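Amine Dehydrogenase (Pseudomonas putida, PDB 1JMX) probably catalyses the oxidative deamination of primary amines as part of a three-chain quinohemoprotein, in which this chain forms a seven-bladed beta-propeller. Local coordinates at residues Y199-S205 with F258-R262; V273-A278 with A290-T296. One frame throughout, in Å; residues are numbered along the deposited sequence.

The two contacts meet the same propeller blade at different depths; contact 1 joins it to a loop from elsewhere in the chain. Contact 1 is near the axis, about 6 Å from the centre of the chain. There the loop 199-205 meets 258-262, on the innermost strand of the blade. Contact 2 is farther out, about 20 Å from the chain centre. It pairs strand 276-281 with the outermost strand, 286-292. The contact centres are about 16 Å apart. Strands 257-262 and 269-274 join them: Phe258 N lies 2.8 Å from Val273 O, and Thr259 O lies 3.0 Å from Val273 N, both probable hydrogen bonds. Neither contact contains a residue of the heme c pocket, Leu116 to Tyr120.

Contact 1 (Y199-S205 with F258-R262); sequences YFWPHQS and FTGLR
Thr259 CG2 sits over one face of the Trp201 indole, offset toward the rim and 3.4 Å from Trp201 CD2. The His203 imidazole is sandwiched. Leu261 CD2 covers one face in a CH-pi contact, 4.1 Å from the ring centroid, and Trp201 O lies over the opposite face. Tyr199 OH and Thr259 CB meet the imidazole at its edge. Trp201 CE3 lies over the centre of one Tyr199 ring face. Trp201 CH2 also packs 3.6 Å from Phe258 CD2, the two rings inclined at 32°.

His203 CG is anti to its carbonyl carbon (chi1 -45°), which brings the imidazole down to the strand. There Tyr199 OH is 2.8 Å from His203 NE2, in a hydrogen bond that either could donate. The same hydroxyl accepts a bond from Gly260 N at 3.0 Å, close to the tyrosine ring plane. A water lies 3.1 Å from Tyr199 OH and donates to Gly260 O at 2.6 Å. Thr259 OG1 turns elsewhere, to Tyr298 and Val300.

Three polar partners therefore grip one buried hydroxyl. This should hold the hydroxyl in place and tie the loop to the backbone of the blade's innermost strand, close to the propeller axis.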
ATOM      1  N   TYR B 199      -2.877 -17.976  -8.938  1.00 16.84           N
ATOM      2  CA  TYR B 199      -3.502 -19.141  -8.330  1.00 15.26           C
ATOM      3  C   TYR B 199      -2.611 -19.799  -7.285  1.00 14.81           C
ATOM      4  O   TYR B 199      -1.496 -20.219  -7.584  1.00 15.59           O
ATOM      5  CB  TYR B 199      -3.855 -20.152  -9.422  1.00 13.71           C
ATOM      6  CG  TYR B 199      -5.249 -20.708  -9.317  1.00 12.32           C
ATOM      7  CD1 TYR B 199      -6.351 -19.962  -9.743  1.00 11.52           C
ATOM      8  CD2 TYR B 199      -5.474 -21.978  -8.792  1.00 11.60           C
ATOM      9  CE1 TYR B 199      -7.632 -20.467  -9.646  1.00 10.40           C
ATOM     10  CE2 TYR B 199      -6.762 -22.493  -8.695  1.00 11.80           C
ATOM     11  CZ  TYR B 199      -7.831 -21.730  -9.124  1.00 11.30           C
ATOM     12  OH  TYR B 199      -9.100 -22.235  -9.035  1.00 12.87           O
ATOM     13  N   PHE B 200      -3.112 -19.873  -6.056  1.00 13.54           N
ATOM     14  CA  PHE B 200      -2.377 -20.475  -4.949  1.00 14.75           C
ATOM     15  C   PHE B 200      -3.159 -21.632  -4.350  1.00 12.92           C
ATOM     16  O   PHE B 200      -2.913 -22.033  -3.215  1.00 13.57           O
ATOM     17  CB  PHE B 200      -2.138 -19.435  -3.857  1.00 18.64           C
ATOM     18  CG  PHE B 200      -1.417 -18.215  -4.335  1.00 22.72           C
ATOM     19  CD1 PHE B 200      -0.312 -18.333  -5.180  1.00 25.45           C
ATOM     20  CD2 PHE B 200      -1.856 -16.949  -3.970  1.00 24.41           C
ATOM     21  CE1 PHE B 200       0.340 -17.205  -5.656  1.00 26.96           C
ATOM     22  CE2 PHE B 200      -1.213 -15.816  -4.438  1.00 25.45           C
ATOM     23  CZ  PHE B 200      -0.116 -15.940  -5.281  1.00 26.93           C
ATOM     24  N   TRP B 201      -4.083 -22.184  -5.124  1.00 10.28           N
ATOM     25  CA  TRP B 201      -4.919 -23.266  -4.634  1.00 11.12           C
ATOM     26  C   TRP B 201      -4.830 -24.530  -5.502  1.00 11.27           C
ATOM     27  O   TRP B 201      -5.491 -24.630  -6.532  1.00 12.59           O
ATOM     28  CB  TRP B 201      -6.368 -22.769  -4.512  1.00  7.66           C
ATOM     29  CG  TRP B 201      -6.502 -21.462  -3.706  1.00  9.34           C
ATOM     30  CD1 TRP B 201      -6.678 -21.347  -2.356  1.00  8.40           C
ATOM     31  CD2 TRP B 201      -6.447 -20.111  -4.213  1.00  8.16           C
ATOM     32  NE1 TRP B 201      -6.735 -20.021  -1.992  1.00 10.01           N
ATOM     33  CE2 TRP B 201      -6.595 -19.242  -3.109  1.00  8.98           C
ATOM     34  CE3 TRP B 201      -6.285 -19.553  -5.490  1.00  6.71           C
ATOM     35  CZ2 TRP B 201      -6.587 -17.847  -3.243  1.00  9.87           C
ATOM     36  CZ3 TRP B 201      -6.276 -18.164  -5.620  1.00  5.79           C
ATOM     37  CH2 TRP B 201      -6.426 -17.331  -4.503  1.00  5.21           C
ATOM     38  N   PRO B 202      -3.955 -25.482  -5.120  1.00 12.15           N
ATOM     39  CA  PRO B 202      -3.787 -26.735  -5.863  1.00 11.63           C
ATOM     40  C   PRO B 202      -4.917 -27.703  -5.483  1.00 11.76           C
ATOM     41  O   PRO B 202      -4.751 -28.565  -4.611  1.00 13.63           O
ATOM     42  CB  PRO B 202      -2.421 -27.229  -5.381  1.00 11.34           C
ATOM     43  CG  PRO B 202      -2.418 -26.798  -3.943  1.00 11.71           C
ATOM     44  CD  PRO B 202      -2.984 -25.395  -4.010  1.00 10.52           C
ATOM     45  N   HIS B 203      -6.073 -27.527  -6.118  1.00 11.57           N
ATOM     46  CA  HIS B 203      -7.234 -28.366  -5.849  1.00 11.62           C
ATOM     47  C   HIS B 203      -6.985 -29.828  -6.210  1.00 13.33           C
ATOM     48  O   HIS B 203      -6.447 -30.139  -7.271  1.00 12.15           O
ATOM     49  CB  HIS B 203      -8.455 -27.926  -6.670  1.00 10.19           C
ATOM     50  CG  HIS B 203      -8.703 -26.449  -6.689  1.00  8.57           C
ATOM     51  ND1 HIS B 203      -9.301 -25.779  -5.645  1.00  9.49           N
ATOM     52  CD2 HIS B 203      -8.520 -25.532  -7.664  1.00  6.56           C
ATOM     53  CE1 HIS B 203      -9.482 -24.516  -5.977  1.00  6.86           C
ATOM     54  NE2 HIS B 203      -9.016 -24.342  -7.199  1.00  9.06           N
ATOM     55  N   GLN B 204      -7.383 -30.716  -5.310  1.00 14.50           N
ATOM     56  CA  GLN B 204      -7.299 -32.145  -5.551  1.00 17.51           C
ATOM     57  C   GLN B 204      -8.773 -32.510  -5.759  1.00 18.94           C
ATOM     58  O   GLN B 204      -9.427 -33.069  -4.881  1.00 19.91           O
ATOM     59  CB  GLN B 204      -6.692 -32.874  -4.347  1.00 17.53           C
ATOM     60  CG  GLN B 204      -5.206 -32.588  -4.161  1.00 17.55           C
ATOM     61  CD  GLN B 204      -4.558 -33.462  -3.103  1.00 17.80           C
ATOM     62  OE1 GLN B 204      -5.062 -33.591  -1.990  1.00 17.76           O
ATOM     63  NE2 GLN B 204      -3.424 -34.062  -3.448  1.00 17.79           N
ATOM     64  N   SER B 205      -9.296 -32.112  -6.916  1.00 21.25           N
ATOM     65  CA  SER B 205     -10.701 -32.329  -7.258  1.00 25.01           C
ATOM     66  C   SER B 205     -11.030 -33.716  -7.795  1.00 26.25           C
ATOM     67  O   SER B 205     -10.150 -34.420  -8.301  1.00 26.61           O
ATOM     68  CB  SER B 205     -11.165 -31.269  -8.264  1.00 25.63           C
ATOM     69  OG  SER B 205     -10.511 -31.430  -9.506  1.00 27.30           O
ATOM     70  N   PHE B 258     -11.406 -15.868  -7.429  1.00 13.18           N
ATOM     71  CA  PHE B 258     -10.074 -16.338  -7.050  1.00 13.89           C
ATOM     72  C   PHE B 258      -9.873 -17.799  -7.456  1.00 12.92           C
ATOM     73  O   PHE B 258      -8.823 -18.172  -7.981  1.00 13.49           O
ATOM     74  CB  PHE B 258      -9.840 -16.152  -5.553  1.00 13.06           C
ATOM     75  CG  PHE B 258      -9.185 -14.846  -5.202  1.00 13.89           C
ATOM     76  CD1 PHE B 258      -8.998 -13.856  -6.168  1.00 14.29           C
ATOM     77  CD2 PHE B 258      -8.746 -14.607  -3.903  1.00 14.14           C
ATOM     78  CE1 PHE B 258      -8.379 -12.645  -5.844  1.00 15.44           C
ATOM     79  CE2 PHE B 258      -8.124 -13.398  -3.564  1.00 15.52           C
ATOM     80  CZ  PHE B 258      -7.940 -12.418  -4.537  1.00 14.40           C
ATOM     81  N   THR B 259     -10.886 -18.620  -7.193  1.00 12.98           N
ATOM     82  CA  THR B 259     -10.852 -20.030  -7.548  1.00 12.38           C
ATOM     83  C   THR B 259     -12.120 -20.407  -8.307  1.00 14.06           C
ATOM     84  O   THR B 259     -13.156 -19.734  -8.207  1.00 12.11           O
ATOM     85  CB  THR B 259     -10.742 -20.951  -6.325  1.00 11.40           C
ATOM     86  OG1 THR B 259     -11.902 -20.797  -5.507  1.00 11.60           O
ATOM     87  CG2 THR B 259      -9.506 -20.641  -5.515  1.00  8.81           C
ATOM     88  N   GLY B 260     -12.017 -21.489  -9.073  1.00 13.67           N
ATOM     89  CA  GLY B 260     -13.139 -21.972  -9.842  1.00 13.38           C
ATOM     90  C   GLY B 260     -12.961 -23.442 -10.122  1.00 13.14           C
ATOM     91  O   GLY B 260     -11.856 -23.881 -10.406  1.00 14.44           O
ATOM     92  N   LEU B 261     -14.038 -24.208  -9.983  1.00 13.54           N
ATOM     93  CA  LEU B 261     -14.013 -25.646 -10.243  1.00 13.79           C
ATOM     94  C   LEU B 261     -15.202 -26.102 -11.060  1.00 15.01           C
ATOM     95  O   LEU B 261     -16.302 -25.549 -10.974  1.00 13.13           O
ATOM     96  CB  LEU B 261     -14.016 -26.467  -8.946  1.00 11.38           C
ATOM     97  CG  LEU B 261     -12.739 -26.705  -8.145  1.00 11.84           C
ATOM     98  CD1 LEU B 261     -13.068 -27.600  -6.967  1.00 10.22           C
ATOM     99  CD2 LEU B 261     -11.650 -27.329  -9.020  1.00  9.46           C
ATOM    100  N   ARG B 262     -14.960 -27.136 -11.849  1.00 17.62           N
ATOM    101  CA  ARG B 262     -16.010 -27.733 -12.635  1.00 20.24           C
ATOM    102  C   ARG B 262     -16.648 -28.797 -11.774  1.00 20.35           C
ATOM    103  O   ARG B 262     -15.966 -29.496 -11.012  1.00 21.13           O
ATOM    104  CB  ARG B 262     -15.469 -28.341 -13.913  1.00 22.40           C
ATOM    105  CG  ARG B 262     -15.235 -27.311 -14.955  1.00 26.80           C
ATOM    106  CD  ARG B 262     -15.370 -27.926 -16.288  1.00 31.66           C
ATOM    107  NE  ARG B 262     -14.151 -28.589 -16.703  1.00 36.35           N
ATOM    108  CZ  ARG B 262     -14.041 -29.276 -17.836  1.00 39.61           C
ATOM    109  NH1 ARG B 262     -15.091 -29.408 -18.646  1.00 39.45           N
ATOM    110  NH2 ARG B 262     -12.848 -29.734 -18.215  1.00 43.04           N
TER
HETATM  111  O   HOH W   1      -9.548 -24.006 -11.502  1.00 20.87           O

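Contact 2 (V273-A278 with A290-T296)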
ATOM      1  N   VAL B 273     -15.584 -18.166  -7.366  1.00 13.61           N
ATOM      2  CA  VAL B 273     -15.909 -17.468  -6.121  1.00 12.95           C
ATOM      3  C   VAL B 273     -14.908 -16.401  -5.655  1.00 13.43           C
ATOM      4  O   VAL B 273     -13.725 -16.462  -5.970  1.00 12.57           O
ATOM      5  CB  VAL B 273     -16.114 -18.496  -4.948  1.00 13.60           C
ATOM      6  CG1 VAL B 273     -14.783 -19.107  -4.532  1.00 12.05           C
ATOM      7  CG2 VAL B 273     -16.803 -17.842  -3.749  1.00 10.27           C
ATOM      8  N   LEU B 274     -15.437 -15.411  -4.938  1.00 13.76           N
ATOM      9  CA  LEU B 274     -14.685 -14.321  -4.317  1.00 13.57           C
ATOM     10  C   LEU B 274     -15.704 -13.554  -3.477  1.00 13.82           C
ATOM     11  O   LEU B 274     -15.922 -13.898  -2.322  1.00 13.24           O
ATOM     12  CB  LEU B 274     -13.981 -13.414  -5.335  1.00 13.99           C
ATOM     13  CG  LEU B 274     -12.790 -12.557  -4.846  1.00 14.73           C
ATOM     14  CD1 LEU B 274     -13.223 -11.229  -4.284  1.00 15.48           C
ATOM     15  CD2 LEU B 274     -11.972 -13.313  -3.817  1.00 14.46           C
ATOM     16  N   ASN B 275     -16.364 -12.557  -4.066  1.00 15.24           N
ATOM     17  CA  ASN B 275     -17.382 -11.781  -3.352  1.00 16.11           C
ATOM     18  C   ASN B 275     -18.771 -12.357  -3.610  1.00 16.17           C
ATOM     19  O   ASN B 275     -19.668 -12.229  -2.782  1.00 17.82           O
ATOM     20  CB  ASN B 275     -17.297 -10.298  -3.710  1.00 14.31           C
ATOM     21  CG  ASN B 275     -16.117  -9.611  -3.039  1.00 16.11           C
ATOM     22  OD1 ASN B 275     -15.575 -10.112  -2.053  1.00 15.10           O
ATOM     23  ND2 ASN B 275     -15.717  -8.458  -3.567  1.00 16.41           N
ATOM     24  N   ARG B 276     -18.928 -13.001  -4.762  1.00 15.87           N
ATOM     25  CA  ARG B 276     -20.166 -13.679  -5.135  1.00 15.95           C
ATOM     26  C   ARG B 276     -19.775 -15.078  -5.593  1.00 15.60           C
ATOM     27  O   ARG B 276     -18.633 -15.310  -5.989  1.00 16.50           O
ATOM     28  CB  ARG B 276     -20.873 -12.983  -6.305  1.00 16.40           C
ATOM     29  CG  ARG B 276     -21.665 -11.742  -5.950  1.00 17.33           C
ATOM     30  CD  ARG B 276     -22.773 -11.501  -6.971  1.00 17.42           C
ATOM     31  NE  ARG B 276     -22.290 -11.637  -8.345  1.00 19.06           N
ATOM     32  CZ  ARG B 276     -23.059 -11.552  -9.427  1.00 20.04           C
ATOM     33  NH1 ARG B 276     -24.359 -11.322  -9.308  1.00 19.90           N
ATOM     34  NH2 ARG B 276     -22.535 -11.734 -10.631  1.00 20.31           N
ATOM     35  N   LEU B 277     -20.711 -16.013  -5.515  1.00 15.71           N
ATOM     36  CA  LEU B 277     -20.467 -17.369  -5.980  1.00 15.74           C
ATOM     37  C   LEU B 277     -21.221 -17.411  -7.308  1.00 15.89           C
ATOM     38  O   LEU B 277     -22.436 -17.251  -7.327  1.00 17.79           O
ATOM     39  CB  LEU B 277     -21.068 -18.388  -5.005  1.00 16.32           C
ATOM     40  CG  LEU B 277     -20.504 -19.817  -4.895  1.00 18.00           C
ATOM     41  CD1 LEU B 277     -21.546 -20.704  -4.224  1.00 17.28           C
ATOM     42  CD2 LEU B 277     -20.140 -20.402  -6.243  1.00 17.42           C
ATOM     43  N   ALA B 278     -20.513 -17.574  -8.419  1.00 15.33           N
ATOM     44  CA  ALA B 278     -21.174 -17.610  -9.717  1.00 15.51           C
ATOM     45  C   ALA B 278     -21.167 -18.996 -10.347  1.00 17.32           C
ATOM     46  O   ALA B 278     -20.205 -19.748 -10.219  1.00 17.55           O
ATOM     47  CB  ALA B 278     -20.560 -16.597 -10.657  1.00 15.43           C
ATOM     48  N   ALA B 290     -25.969 -16.553  -9.759  1.00 21.55           N
ATOM     49  CA  ALA B 290     -24.993 -16.021  -8.821  1.00 20.63           C
ATOM     50  C   ALA B 290     -25.660 -15.911  -7.455  1.00 20.40           C
ATOM     51  O   ALA B 290     -26.869 -15.701  -7.355  1.00 21.48           O
ATOM     52  CB  ALA B 290     -24.499 -14.661  -9.289  1.00 19.16           C
ATOM     53  N   ALA B 291     -24.884 -16.137  -6.405  1.00 19.62           N
ATOM     54  CA  ALA B 291     -25.399 -16.053  -5.049  1.00 18.71           C
ATOM     55  C   ALA B 291     -24.539 -15.096  -4.231  1.00 19.21           C
ATOM     56  O   ALA B 291     -23.316 -15.028  -4.424  1.00 18.98           O
ATOM     57  CB  ALA B 291     -25.417 -17.435  -4.401  1.00 17.38           C
ATOM     58  N   ASN B 292     -25.189 -14.321  -3.362  1.00 18.21           N
ATOM     59  CA  ASN B 292     -24.482 -13.385  -2.486  1.00 18.47           C
ATOM     60  C   ASN B 292     -23.957 -14.140  -1.274  1.00 17.15           C
ATOM     61  O   ASN B 292     -24.615 -15.045  -0.764  1.00 18.39           O
ATOM     62  CB  ASN B 292     -25.400 -12.243  -2.043  1.00 20.11           C
ATOM     63  CG  ASN B 292     -25.820 -11.365  -3.197  1.00 22.25           C
ATOM     64  OD1 ASN B 292     -25.049 -11.134  -4.137  1.00 23.32           O
ATOM     65  ND2 ASN B 292     -27.054 -10.884  -3.149  1.00 23.81           N
ATOM     66  N   LEU B 293     -22.763 -13.767  -0.828  1.00 17.18           N
ATOM     67  CA  LEU B 293     -22.115 -14.420   0.305  1.00 15.47           C
ATOM     68  C   LEU B 293     -22.176 -13.594   1.583  1.00 15.25           C
ATOM     69  O   LEU B 293     -22.428 -12.393   1.552  1.00 13.60           O
ATOM     70  CB  LEU B 293     -20.654 -14.703  -0.050  1.00 15.93           C
ATOM     71  CG  LEU B 293     -20.419 -15.424  -1.377  1.00 15.19           C
ATOM     72  CD1 LEU B 293     -18.961 -15.421  -1.727  1.00 15.11           C
ATOM     73  CD2 LEU B 293     -20.944 -16.836  -1.280  1.00 17.17           C
ATOM     74  N   ASP B 294     -21.939 -14.257   2.712  1.00 16.47           N
ATOM     75  CA  ASP B 294     -21.936 -13.594   4.013  1.00 16.06           C
ATOM     76  C   ASP B 294     -20.673 -12.745   4.145  1.00 15.27           C
ATOM     77  O   ASP B 294     -20.612 -11.831   4.962  1.00 15.16           O
ATOM     78  CB  ASP B 294     -21.993 -14.628   5.138  1.00 18.61           C
ATOM     79  CG  ASP B 294     -23.343 -15.340   5.229  1.00 21.05           C
ATOM     80  OD1 ASP B 294     -24.226 -15.146   4.360  1.00 24.11           O
ATOM     81  OD2 ASP B 294     -23.518 -16.113   6.192  1.00 25.48           O
ATOM     82  N   HIS B 295     -19.661 -13.091   3.353  1.00 12.18           N
ATOM     83  CA  HIS B 295     -18.385 -12.385   3.306  1.00 10.82           C
ATOM     84  C   HIS B 295     -17.552 -12.988   2.180  1.00 10.88           C
ATOM     85  O   HIS B 295     -17.986 -13.938   1.522  1.00 10.68           O
ATOM     86  CB  HIS B 295     -17.638 -12.445   4.657  1.00 11.67           C
ATOM     87  CG  HIS B 295     -17.321 -13.833   5.129  1.00 11.19           C
ATOM     88  ND1 HIS B 295     -16.248 -14.556   4.654  1.00  9.01           N
ATOM     89  CD2 HIS B 295     -17.920 -14.619   6.056  1.00 10.26           C
ATOM     90  CE1 HIS B 295     -16.196 -15.722   5.268  1.00  8.68           C
ATOM     91  NE2 HIS B 295     -17.200 -15.786   6.123  1.00 10.68           N
ATOM     92  N   THR B 296     -16.383 -12.411   1.926  1.00 10.75           N
ATOM     93  CA  THR B 296     -15.508 -12.913   0.874  1.00 10.51           C
ATOM     94  C   THR B 296     -15.010 -14.309   1.210  1.00 10.78           C
ATOM     95  O   THR B 296     -14.718 -14.610   2.366  1.00 10.69           O
ATOM     96  CB  THR B 296     -14.285 -11.993   0.676  1.00 10.05           C
ATOM     97  OG1 THR B 296     -14.733 -10.702   0.281  1.00 12.37           O
ATOM     98  CG2 THR B 296     -13.363 -12.522  -0.401  1.00  6.01           C
TER
HETATM   99  O   HOH W   2     -22.095 -11.180  -1.963  1.00 16.72           O
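Leu293 fills the apolar centre between the two segments. Its CD1 packs against Val273 CG2 at 3.8 Å, the side chains crossing at about a right angle. The same methyl lies against the carbonyl oxygens of Asn275 and Leu274, 3.4 Å from Asn275 O. Its other methyl, CD2, lies 4.0 Å from Leu277 CB. Ala291 CB shares the sheet face of Leu277. Farther along, Leu274 CD2 runs alongside Thr296 CG2, 3.8 Å away.

Leu277 and Ala291 form an antiparallel hydrogen-bonded pair. Leu277 N gives to Ala291 O at 3.0 Å, and Ala291 N returns to Leu277 O at 2.8 Å. Beyond Arg276, where the strands part, a water donates to Asn275 O and accepts from Leu293 N.

At the polar edge, Thr296 OG1 donates to Asn275 OD1 at 2.6 Å, nearly along the C=O axis. On the other face of the hairpin, Ala290 CB lies over the centre of the Arg276 guanidinium, 3.3 Å from NH1. Arg276 NH2 makes a salt bridge with Glu255. With an alanine here, Glu255 would probably lose its mate, and the Ala290 methyl would lose the flat group lying on it.

Strands 309-312 and 317-322 of the next blade back the apolar face, through Leu311 and Phe321. At the other end, Asn275 and Thr296 hydrogen-bond to the backbone of another protein chain.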